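Local atomic coordinates of alpha-l-arabinofuranosidase (Gibberella zeae, PDB entry 2W5O), a protein that probably hydrolyses alpha-L-arabinofuranosidic bonds, releasing arabinose-containing sugars from the arabinan chains of plant cell walls. Residues L106-S111 with W155-M160. Numbering follows the deposited sequence.
Sequences LCSGSS and WEPFLM. With AHR (alpha-L-arabinofuranose), chain B.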
# COMPACT_ATOMS: atom_id res chain seq x y z
N LEU A 106 -6.17 12.67 0.59
CA LEU A 106 -6.14 12.05 1.91
C LEU A 106 -4.77 11.44 2.14
O LEU A 106 -4.15 10.92 1.21
CB LEU A 106 -7.22 10.94 2.06
CG LEU A 106 -8.66 11.47 1.98
CD1 LEU A 106 -9.69 10.35 2.35
CD2 LEU A 106 -8.83 12.71 2.90
N CYS A 107 -4.29 11.51 3.38
CA CYS A 107 -3.09 10.78 3.73
C CYS A 107 -3.47 10.01 4.96
O CYS A 107 -3.79 10.61 5.97
CB CYS A 107 -1.93 11.71 4.07
SG CYS A 107 -0.39 10.77 4.52
N SER A 108 -3.52 8.69 4.85
CA SER A 108 -3.81 7.87 6.00
C SER A 108 -2.49 7.24 6.45
O SER A 108 -1.54 7.24 5.70
CB SER A 108 -4.85 6.80 5.63
OG SER A 108 -5.23 6.06 6.77
N GLY A 109 -2.44 6.71 7.66
CA GLY A 109 -1.21 6.16 8.19
C GLY A 109 -1.41 5.90 9.66
O GLY A 109 -2.48 6.21 10.22
N SER A 110 -0.38 5.36 10.31
CA SER A 110 -0.53 4.96 11.69
C SER A 110 0.33 5.81 12.62
O SER A 110 1.57 5.92 12.48
CB SER A 110 -0.18 3.47 11.85
OG SER A 110 -0.19 3.10 13.22
N SER A 111 -0.33 6.41 13.59
CA SER A 111 0.34 7.24 14.57
C SER A 111 0.74 6.35 15.74
O SER A 111 -0.08 5.59 16.25
CB SER A 111 -0.57 8.40 15.00
OG SER A 111 0.01 9.18 16.05
N TRP A 155 -2.54 -2.18 11.54
CA TRP A 155 -1.55 -1.70 10.57
C TRP A 155 -2.07 -1.45 9.14
O TRP A 155 -3.09 -2.01 8.73
CB TRP A 155 -0.45 -2.75 10.37
CG TRP A 155 -0.00 -3.69 11.50
CD1 TRP A 155 -0.55 -4.89 11.85
CD2 TRP A 155 1.15 -3.52 12.32
NE1 TRP A 155 0.19 -5.46 12.87
CE2 TRP A 155 1.26 -4.65 13.14
CE3 TRP A 155 2.10 -2.52 12.44
CZ2 TRP A 155 2.26 -4.80 14.08
CZ3 TRP A 155 3.10 -2.68 13.38
CH2 TRP A 155 3.18 -3.81 14.16
N GLU A 156 -1.32 -0.68 8.35
CA GLU A 156 -1.38 -0.80 6.90
C GLU A 156 -2.69 -0.39 6.22
O GLU A 156 -3.30 -1.18 5.49
CB GLU A 156 -0.98 -2.25 6.53
CG GLU A 156 0.49 -2.54 6.88
CD GLU A 156 0.78 -4.01 7.21
OE1 GLU A 156 -0.16 -4.83 7.27
OE2 GLU A 156 1.97 -4.32 7.44
N PRO A 157 -3.11 0.88 6.39
CA PRO A 157 -4.36 1.32 5.74
C PRO A 157 -4.30 1.39 4.24
O PRO A 157 -3.27 1.69 3.65
CB PRO A 157 -4.58 2.74 6.28
CG PRO A 157 -3.20 3.21 6.68
CD PRO A 157 -2.44 1.98 7.13
N PHE A 158 -5.41 1.07 3.60
CA PHE A 158 -5.50 1.20 2.15
C PHE A 158 -6.92 1.68 1.84
O PHE A 158 -7.90 1.08 2.33
CB PHE A 158 -5.24 -0.13 1.43
CG PHE A 158 -5.26 0.02 -0.09
CD1 PHE A 158 -4.12 0.39 -0.78
CD2 PHE A 158 -6.47 -0.11 -0.81
CE1 PHE A 158 -4.14 0.57 -2.19
CE2 PHE A 158 -6.51 0.08 -2.19
CZ PHE A 158 -5.34 0.42 -2.89
N LEU A 159 -7.03 2.75 1.06
CA LEU A 159 -8.31 3.43 0.82
C LEU A 159 -8.83 3.23 -0.59
O LEU A 159 -8.07 3.22 -1.56
CB LEU A 159 -8.17 4.94 1.07
CG LEU A 159 -7.91 5.41 2.50
CD1 LEU A 159 -7.24 6.78 2.48
CD2 LEU A 159 -9.20 5.44 3.32
N MSE A 160 -10.15 3.10 -0.71
CA MSE A 160 -10.76 3.03 -2.01
C MSE A 160 -12.23 3.38 -1.86
O MSE A 160 -12.86 3.03 -0.86
CB MSE A 160 -10.63 1.62 -2.59
CG MSE A 160 -10.99 1.51 -4.09
SE MSE A 160 -11.09 -0.35 -4.65
CE MSE A 160 -12.66 -0.87 -3.59
O5 AHR B . 5.19 -5.03 10.81
C5 AHR B . 3.83 -5.09 10.43
C4 AHR B . 3.66 -6.44 9.81
O4 AHR B . 4.13 -6.34 8.45
C3 AHR B . 2.19 -6.81 9.72
O3 AHR B . 1.81 -7.51 10.89
C2 AHR B . 2.12 -7.63 8.44
O2 AHR B . 0.82 -7.40 7.88
C1 AHR B . 3.32 -7.13 7.57
O1 AHR B . 4.23 -7.99 6.84
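Glu-156 OE1 takes two hydrogen bonds: O2 of the bound arabinofuranose donates one of 2.8 Å, and Ser-171 OG of the adjoining strand bonds the same oxygen. Glutamate suits the place because its extended side chain carries both oxygens to the sugar; OE2 lies 3.1 Å from AHR C1, so a single carboxylate meets the sugar at both O2 and the anomeric carbon. Trp-155 supplies an apolar platform, with the sugar's C5 methylene 3.5 Å above the centre of the indole.

These residues sit on the innermost strand of one blade of a six-bladed beta-propeller. The left-handed backbone of Glu-156 lets both Trp-155 and Glu-156 turn from strand 106-111 of the neighbouring blade; regular alternation resumes at Pro-157, with Pro-157 and Leu-159 toward that strand and Phe-158 away. Strand 106-111 runs nearly antiparallel (167°) without any hydrogen bond across the gap. The rotation of Ser-108 (chi1 -175°) lays OG 3.4 Å from Pro-157 CB while it bonds the carbonyl of Glu-122 within its own sheet; a small hydroxyl suits this buried place because that carbonyl satisfies it. The backbone of Gly-109 faces the proline ring, with N 3.7 Å from Pro-157 CG. Farther along, in one of its two conformers, Leu-159 CD1 comes within 4.0 Å of Ser-108 CB and 4.2 Å of Leu-106 CB; the leucine also touches Tyr-91 and Leu-168.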